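Local structure of deoxyhypusine hydroxylase (Homo sapiens, 4D50) at residues 93-96 and 97-100; 78-81 and 82-86; 107-110 and 111-115; 129-132 and 133-137. The protein hydroxylates the deoxyhypusine side chain of the translation factor eIF5A with a diiron centre, completing the second step of hypusine formation. One frame throughout, in Å; residues are numbered along the deposited sequence.

In the fold
Along the chain the order is contact 2 (helix 76-84), contact 1 (helix 90-103), contact 3 (helix 109-115 and the turn before it) and contact 4 (helix 121-140). Each is local to one helix of this all-helical HEAT-like repeat protein. Contact 2 falls in the HEAT-like repeat 59-85, and contacts 1 and 3 in the repeat 92-118. Centres of contacts 1 and 2 lie about 9 Å apart, with A96 CB 3.6 Å from V82 CG1; those of contacts 3 and 4 lie about 11 Å apart, with L112 CB 3.6 Å from V131 CG2. Contacts 2 and 4 do not touch. Contact 1 alone of the four supplies iron ligands, and contacts 2 and 3 pack against its helix.

Contact 1. Residues 93-96 and 97-100; sequences RHEA and GEAL. With FE (Fe (III) ion), chain C; PER (peroxide ion), chain E.
From R93 to L100 the backbone is regular alpha helix, each amide from G97 to L100 bonding the carbonyl four residues earlier; E98 N to H94 O is the straightest, at 2.9 Å and 175°. H94, E95 and E98 stand side by side on one face of this turn. H94 NE2 binds an iron at 2.2 Å and E95 OE1 binds the same ion at 2.1 Å. The E95 chain bends at its second torsion (chi2 66°) and brings OE1 to the metal, while OE2 is left facing a water that is itself an iron ligand. E98 is extended, with CG opposite the backbone N, and its OE1 comes to 3.4 Å from H94 CE1, the ring and carboxylate planes being 61° apart. That water lies 2.9 Å from E95 OE2 and 3.1 Å from E98 OE1, in position to donate to either carboxylate. Were E98 an alanine, the water would probably lose one carboxylate acceptor on this helix and the CE1 side of the H94 ring its cover. H94 ND1 is hydrogen-bonded to T126, so iron and T126 hold the ring at both nitrogens. H212, one peroxide oxygen and two waters fill the remaining positions, and this His-Glu pair on a HEAT-like repeat helix supplies two of the three protein ligands of one iron in the peroxo-diiron(III) site.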
# COMPACT_ATOMS: atom_id res chain seq x y z
N ARG A 93 3.71 -7.27 8.29
CA ARG A 93 4.87 -6.71 8.97
C ARG A 93 5.52 -5.70 8.06
O ARG A 93 5.96 -4.63 8.54
CB ARG A 93 5.87 -7.83 9.42
CG ARG A 93 5.26 -8.82 10.45
CD ARG A 93 6.25 -9.93 10.84
NE ARG A 93 7.44 -9.27 11.39
CZ ARG A 93 8.71 -9.55 11.17
NH1 ARG A 93 9.10 -10.58 10.45
NH2 ARG A 93 9.63 -8.75 11.72
N HIS A 94 5.60 -6.01 6.76
CA HIS A 94 6.17 -5.06 5.78
C HIS A 94 5.37 -3.77 5.85
O HIS A 94 5.97 -2.64 5.98
CB HIS A 94 6.20 -5.61 4.34
CG HIS A 94 5.58 -4.71 3.35
ND1 HIS A 94 6.16 -3.54 2.91
CD2 HIS A 94 4.39 -4.81 2.73
CE1 HIS A 94 5.33 -2.94 2.08
NE2 HIS A 94 4.25 -3.70 1.95
N GLU A 95 4.06 -3.89 5.83
CA GLU A 95 3.21 -2.70 5.76
C GLU A 95 3.40 -1.82 7.01
O GLU A 95 3.35 -0.60 6.94
CB GLU A 95 1.71 -3.03 5.53
CG GLU A 95 0.98 -1.97 4.78
CD GLU A 95 1.45 -1.80 3.35
OE1 GLU A 95 1.57 -2.80 2.56
OE2 GLU A 95 1.84 -0.65 2.98
N ALA A 96 3.56 -2.46 8.15
CA ALA A 96 3.77 -1.71 9.44
C ALA A 96 5.16 -0.99 9.35
O ALA A 96 5.25 0.17 9.79
CB ALA A 96 3.73 -2.64 10.68
N GLY A 97 6.23 -1.65 8.84
CA GLY A 97 7.49 -0.95 8.68
C GLY A 97 7.43 0.23 7.75
O GLY A 97 7.94 1.31 8.03
N GLU A 98 6.84 0.01 6.59
CA GLU A 98 6.59 1.15 5.67
C GLU A 98 5.81 2.30 6.33
O GLU A 98 6.12 3.45 6.11
CB GLU A 98 5.84 0.71 4.39
CG GLU A 98 5.64 1.87 3.41
CD GLU A 98 5.02 1.47 2.09
OE1 GLU A 98 5.34 0.38 1.57
OE2 GLU A 98 4.31 2.34 1.54
N ALA A 99 4.79 1.97 7.15
CA ALA A 99 3.98 2.94 7.78
C ALA A 99 4.80 3.77 8.74
O ALA A 99 4.54 4.92 8.86
CB ALA A 99 2.78 2.29 8.46
N LEU A 100 5.73 3.13 9.48
CA LEU A 100 6.65 3.85 10.34
C LEU A 100 7.46 4.89 9.54
O LEU A 100 7.54 6.01 10.00
CB LEU A 100 7.54 2.86 11.17
CG LEU A 100 6.75 2.09 12.25
CD1 LEU A 100 7.58 0.93 12.79
CD2 LEU A 100 6.29 3.04 13.42
FE FE C . 2.40 -3.35 0.75
O1 PER E . 1.40 -5.35 0.79
O2 PER E . 0.58 -6.14 -0.25
O HOH W 1 3.01 -1.30 0.39
O HOH W 2 0.52 -2.75 -0.09

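Contact 2. Residues 78-81 and 82-86; sequences MLVD and VLQDT
The flat carboxamide of Q84 meets V80 from one side of its plane: V80 CG1 stands clear of that plane, displaced toward the oxygen, and comes 3.5 Å from Q84 OE1. I111 of the neighbouring helix approaches from the same side. At the nitrogen end, Q84 NE2 is hydrogen-bonded to Y115 OH, which probably steadies the amide's rotation. The setting is the last two turns and C-terminal end of helix 76-84, within a HEAT-like repeat, and the contact is an i to i+4 pairing on a helix ridge. V80 and Q84 run alongside each other and point the same way. With CG beside its own backbone N (chi1 -57°), the Q84 chain passes over V80 O, CG lying 3.2 Å from that oxygen, before it reaches the methyl. Shortening Q84 to an alanine is likely to leave Y115 OH without its amide partner and open a gap beside V80 CG1. The backbone supports the pair: Q84 N donates to V80 O at 2.8 Å and 159°, preceded by matching bonds from L83 N to L79 O and from V82 N to M78 O. One methyl of V82, CG2, rests 3.5 Å from M78 O. At D85 the chain leaves helical angles (psi 97°), and D85 N bonds V82 O three residues back. The carboxylate then closes an Asx turn, D85 OD1 taking the amide of R87, while D85 CB still lies 3.3 Å from D81 O.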
# COMPACT_ATOMS: atom_id res chain seq x y z
N MET A 78 1.67 0.98 18.17
CA MET A 78 0.91 -0.15 17.62
C MET A 78 1.67 -0.66 16.42
O MET A 78 1.80 -1.85 16.25
CB MET A 78 -0.50 0.28 17.19
CG MET A 78 -1.34 -0.86 16.67
SD MET A 78 -1.70 -2.28 17.74
CE MET A 78 -2.02 -1.65 19.34
N LEU A 79 2.19 0.25 15.63
CA LEU A 79 2.90 -0.18 14.36
C LEU A 79 4.23 -0.90 14.71
O LEU A 79 4.63 -1.85 14.05
CB LEU A 79 3.18 0.98 13.44
CG LEU A 79 1.93 1.55 12.77
CD1 LEU A 79 2.15 2.90 12.14
CD2 LEU A 79 1.45 0.56 11.72
N VAL A 80 4.86 -0.47 15.79
CA VAL A 80 6.04 -1.19 16.28
C VAL A 80 5.67 -2.62 16.68
O VAL A 80 6.40 -3.60 16.37
CB VAL A 80 6.76 -0.33 17.38
CG1 VAL A 80 7.87 -1.15 18.03
CG2 VAL A 80 7.38 0.92 16.77
N ASP A 81 4.61 -2.76 17.46
CA ASP A 81 4.13 -4.04 17.95
C ASP A 81 3.84 -4.94 16.75
O ASP A 81 4.26 -6.07 16.75
CB ASP A 81 2.83 -3.95 18.77
CG ASP A 81 3.01 -3.34 20.16
OD1 ASP A 81 4.15 -3.18 20.60
OD2 ASP A 81 1.98 -3.04 20.82
N VAL A 82 3.20 -4.42 15.71
CA VAL A 82 2.99 -5.24 14.48
C VAL A 82 4.28 -5.62 13.76
O VAL A 82 4.47 -6.73 13.35
CB VAL A 82 2.00 -4.55 13.54
CG1 VAL A 82 1.92 -5.33 12.23
CG2 VAL A 82 0.66 -4.40 14.22
N LEU A 83 5.18 -4.67 13.57
CA LEU A 83 6.44 -4.93 12.95
C LEU A 83 7.20 -6.01 13.70
O LEU A 83 7.78 -6.88 13.07
CB LEU A 83 7.34 -3.72 12.96
CG LEU A 83 8.71 -3.84 12.36
CD1 LEU A 83 8.68 -4.43 10.97
CD2 LEU A 83 9.46 -2.49 12.41
N GLN A 84 7.19 -5.90 15.01
CA GLN A 84 7.93 -6.91 15.84
C GLN A 84 7.24 -8.27 15.97
O GLN A 84 7.91 -9.28 16.24
CB GLN A 84 8.27 -6.34 17.22
CG GLN A 84 9.10 -5.05 17.15
CD GLN A 84 9.69 -4.63 18.49
OE1 GLN A 84 8.98 -4.19 19.39
NE2 GLN A 84 11.02 -4.76 18.62
N ASP A 85 5.95 -8.34 15.70
CA ASP A 85 5.21 -9.54 15.95
C ASP A 85 5.48 -10.57 14.85
O ASP A 85 4.91 -10.50 13.83
CB ASP A 85 3.74 -9.23 16.02
CG ASP A 85 2.91 -10.47 16.34
OD1 ASP A 85 3.48 -11.57 16.43
OD2 ASP A 85 1.71 -10.35 16.44
N THR A 86 6.41 -11.52 15.08
CA THR A 86 6.80 -12.49 14.09
C THR A 86 5.70 -13.47 13.63
O THR A 86 5.91 -14.19 12.67
CB THR A 86 7.97 -13.38 14.55
OG1 THR A 86 7.50 -14.17 15.61
CG2 THR A 86 9.15 -12.60 15.02

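Contact 3. Residues 107-110 and 111-115; sequences EVLE and ILKQY
Two kinds of side-chain contact, apolar and charged, flank the backbone bonds that begin helix 109-115, a short helix in a HEAT-like repeat that is entered through a 3-10 turn at V108. On the apolar side, V108 and L112 lie side by side one turn apart, with V108 CG2 3.7 Å from L112 CD1. I111 turns its CG2 branch back over the same turn, where it comes 3.1 Å from V108 O, a close carbon-to-oxygen approach. L112, V108 and L100 of helix 90-103 meet on this buried side. The charged pair, E110 and K113, is on the exposed face. The E110 chain folds at its second torsion (chi2 -42°) and swings across the K113 chain, so that E110 OE2 touches K113 CD at 3.5 Å and makes a long salt bridge to K113 NZ at 3.8 Å. The aliphatic part of K113 also crosses L109. Backbone bonds run from L112 N to V108 O, nearly straight at 172°, then from K113 N to L109 O and from Q114 N to E110 O. At the helix start a water bridges E107 O and I111 N, donating to E107 O at 2.8 Å and accepting from I111 N at 3.1 Å.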
# COMPACT_ATOMS: atom_id res chain seq x y z
N GLU A 107 12.09 9.34 15.68
CA GLU A 107 11.99 8.50 16.88
C GLU A 107 12.09 7.01 16.55
O GLU A 107 12.61 6.26 17.31
CB GLU A 107 10.61 8.77 17.49
CG GLU A 107 10.18 7.91 18.69
CD GLU A 107 8.68 8.02 18.94
OE1 GLU A 107 8.12 9.13 18.70
OE2 GLU A 107 8.05 7.01 19.35
N VAL A 108 11.59 6.64 15.37
CA VAL A 108 11.57 5.23 14.91
C VAL A 108 12.79 4.81 14.12
O VAL A 108 12.89 3.67 13.75
CB VAL A 108 10.29 4.91 14.10
CG1 VAL A 108 9.06 5.31 14.88
CG2 VAL A 108 10.27 5.58 12.71
N LEU A 109 13.77 5.70 13.93
CA LEU A 109 14.95 5.30 13.08
C LEU A 109 15.69 4.10 13.57
O LEU A 109 16.09 3.25 12.81
CB LEU A 109 15.99 6.40 13.03
CG LEU A 109 16.56 7.01 11.79
CD1 LEU A 109 17.83 7.73 12.22
CD2 LEU A 109 16.79 6.01 10.68
N GLU A 110 15.82 3.97 14.89
CA GLU A 110 16.67 2.92 15.43
C GLU A 110 16.03 1.55 15.21
O GLU A 110 16.72 0.59 14.80
CB GLU A 110 17.09 3.21 16.91
CG GLU A 110 18.31 4.15 17.04
CD GLU A 110 19.47 3.88 16.02
OE1 GLU A 110 20.13 2.81 16.06
OE2 GLU A 110 19.71 4.75 15.13
N ILE A 111 14.75 1.45 15.46
CA ILE A 111 14.00 0.22 15.18
C ILE A 111 14.01 -0.13 13.69
O ILE A 111 14.13 -1.29 13.32
CB ILE A 111 12.58 0.22 15.76
CG1 ILE A 111 11.96 -1.16 15.58
CG2 ILE A 111 11.63 1.21 15.11
CD1 ILE A 111 11.09 -1.58 16.75
N LEU A 112 13.81 0.88 12.82
CA LEU A 112 13.90 0.60 11.38
C LEU A 112 15.27 0.12 10.94
O LEU A 112 15.39 -0.75 10.13
CB LEU A 112 13.43 1.78 10.54
CG LEU A 112 11.97 2.14 10.76
CD1 LEU A 112 11.65 3.41 10.07
CD2 LEU A 112 10.98 1.09 10.34
N LYS A 113 16.33 0.70 11.48
CA LYS A 113 17.67 0.16 11.21
C LYS A 113 17.83 -1.31 11.70
O LYS A 113 18.46 -2.12 11.02
CB LYS A 113 18.75 1.04 11.88
CG LYS A 113 18.92 2.35 11.13
CD LYS A 113 19.79 3.31 11.97
CE LYS A 113 20.49 4.27 11.02
NZ LYS A 113 20.99 5.54 11.62
N GLN A 114 17.30 -1.60 12.88
CA GLN A 114 17.36 -2.95 13.47
C GLN A 114 16.69 -3.96 12.49
O GLN A 114 17.24 -4.97 12.15
CB GLN A 114 16.62 -2.93 14.82
CG GLN A 114 16.46 -4.25 15.58
CD GLN A 114 15.68 -4.12 16.89
OE1 GLN A 114 14.96 -3.13 17.13
NE2 GLN A 114 15.82 -5.12 17.76
N TYR A 115 15.50 -3.60 12.03
CA TYR A 115 14.68 -4.51 11.26
C TYR A 115 15.08 -4.52 9.81
O TYR A 115 14.54 -5.30 9.04
CB TYR A 115 13.18 -4.32 11.49
CG TYR A 115 12.72 -4.97 12.75
CD1 TYR A 115 12.86 -4.31 13.97
CD2 TYR A 115 12.11 -6.18 12.75
CE1 TYR A 115 12.49 -4.93 15.15
CE2 TYR A 115 11.72 -6.80 13.92
CZ TYR A 115 11.92 -6.17 15.11
OH TYR A 115 11.56 -6.82 16.29
O HOH W 3 13.45 3.54 17.36

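Contact 4. Residues 129-132 and 133-137; sequences LAVR and RLEWL
L134 N donates to A130 O at 2.9 Å and 162°, one of several short bonds in this regular turn of helix 121-140, a long helix of the HEAT-like superhelical fold. The same carbonyl oxygen also has the CG of L134 close by, at 3.4 Å. The side chains of L134 and V131 both meet L112 of helix 109-115. Beside them, V131 and E135 form an i to i+4 pair that points the same way. E135 N bonds V131 O, and the extended E135 chain runs past that carbonyl, with E135 CG 3.1 Å from V131 O, until E135 OE2 comes 3.6 Å from V131 CG1. V131 presents this methyl because CG1 lies opposite the backbone N (chi1 169°). R132 crosses over E135 with its chain bent twice; R132 NE stays 4.4 Å from E135 OE1, beyond salt-bridge range, with the guanidinium and carboxylate planes 46° apart. Any attraction between them is therefore probably diffuse, and the firm partner of R132 is E179, which it reaches by a salt bridge. Further along, W136 N bonds R132 O, and the W136 indole is stacked with H140. R133, one residue on from R132, sends its guanidinium away from the turn to G101 O, in the last turn of helix 90-103, and by a salt bridge to E143 in the loop after helix 121-140, tying its own helix to both. One face of that guanidinium is covered by L137, whose CD1 sits over its centre, 3.9 Å above the plane.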
# COMPACT_ATOMS: atom_id res chain seq x y z
N LEU A 129 14.32 0.74 3.02
CA LEU A 129 13.72 1.85 2.29
C LEU A 129 13.28 2.94 3.21
O LEU A 129 13.50 4.13 2.91
CB LEU A 129 12.53 1.36 1.43
CG LEU A 129 12.91 0.54 0.23
CD1 LEU A 129 11.67 -0.11 -0.40
CD2 LEU A 129 13.62 1.34 -0.83
N ALA A 130 12.74 2.57 4.38
CA ALA A 130 12.15 3.55 5.26
C ALA A 130 13.30 4.35 5.93
O ALA A 130 13.13 5.52 6.15
CB ALA A 130 11.18 2.91 6.19
N VAL A 131 14.42 3.70 6.25
CA VAL A 131 15.60 4.38 6.79
C VAL A 131 16.14 5.38 5.75
O VAL A 131 16.38 6.50 6.08
CB VAL A 131 16.70 3.39 7.19
CG1 VAL A 131 17.99 4.15 7.46
CG2 VAL A 131 16.24 2.58 8.41
N ARG A 132 16.16 4.99 4.49
CA ARG A 132 16.59 5.95 3.47
C ARG A 132 15.60 7.14 3.34
O ARG A 132 16.00 8.28 3.08
CB ARG A 132 16.72 5.22 2.11
CG ARG A 132 17.89 4.26 1.93
CD ARG A 132 19.26 4.91 1.95
NE ARG A 132 19.40 6.02 1.02
CZ ARG A 132 19.75 5.92 -0.27
NH1 ARG A 132 19.98 4.76 -0.85
NH2 ARG A 132 19.91 7.06 -0.99
N ARG A 133 14.30 6.86 3.41
CA ARG A 133 13.28 7.94 3.37
C ARG A 133 13.47 8.88 4.56
O ARG A 133 13.52 10.12 4.41
CB ARG A 133 11.84 7.39 3.31
CG ARG A 133 10.80 8.48 3.34
CD ARG A 133 9.37 7.89 3.31
NE ARG A 133 8.47 8.67 4.18
CZ ARG A 133 7.91 9.85 3.91
NH1 ARG A 133 8.21 10.51 2.78
NH2 ARG A 133 7.13 10.43 4.82
N LEU A 134 13.67 8.31 5.74
CA LEU A 134 13.86 9.20 6.90
C LEU A 134 15.14 10.07 6.73
O LEU A 134 15.10 11.25 7.08
CB LEU A 134 13.86 8.47 8.21
CG LEU A 134 12.53 7.84 8.60
CD1 LEU A 134 12.66 7.09 9.92
CD2 LEU A 134 11.37 8.81 8.63
N GLU A 135 16.21 9.49 6.20
CA GLU A 135 17.41 10.21 5.93
C GLU A 135 17.18 11.31 4.90
O GLU A 135 17.75 12.40 5.00
CB GLU A 135 18.53 9.26 5.55
CG GLU A 135 18.84 8.31 6.74
CD GLU A 135 19.87 7.23 6.45
OE1 GLU A 135 20.08 6.85 5.24
OE2 GLU A 135 20.44 6.75 7.48
N TRP A 136 16.36 11.02 3.90
CA TRP A 136 16.04 12.03 2.89
C TRP A 136 15.27 13.20 3.49
O TRP A 136 15.63 14.37 3.33
CB TRP A 136 15.36 11.35 1.70
CG TRP A 136 15.22 12.19 0.46
CD1 TRP A 136 15.96 12.12 -0.63
CD2 TRP A 136 14.25 13.19 0.23
NE1 TRP A 136 15.53 12.99 -1.56
CE2 TRP A 136 14.48 13.70 -1.04
CE3 TRP A 136 13.20 13.71 0.99
CZ2 TRP A 136 13.71 14.69 -1.59
CZ3 TRP A 136 12.39 14.74 0.43
CH2 TRP A 136 12.69 15.25 -0.85
N LEU A 137 14.26 12.90 4.27
CA LEU A 137 13.46 13.91 4.90
C LEU A 137 14.35 14.81 5.79
O LEU A 137 14.25 16.05 5.73
CB LEU A 137 12.44 13.28 5.80
CG LEU A 137 11.28 12.56 5.11
CD1 LEU A 137 10.49 11.84 6.20
CD2 LEU A 137 10.44 13.56 4.34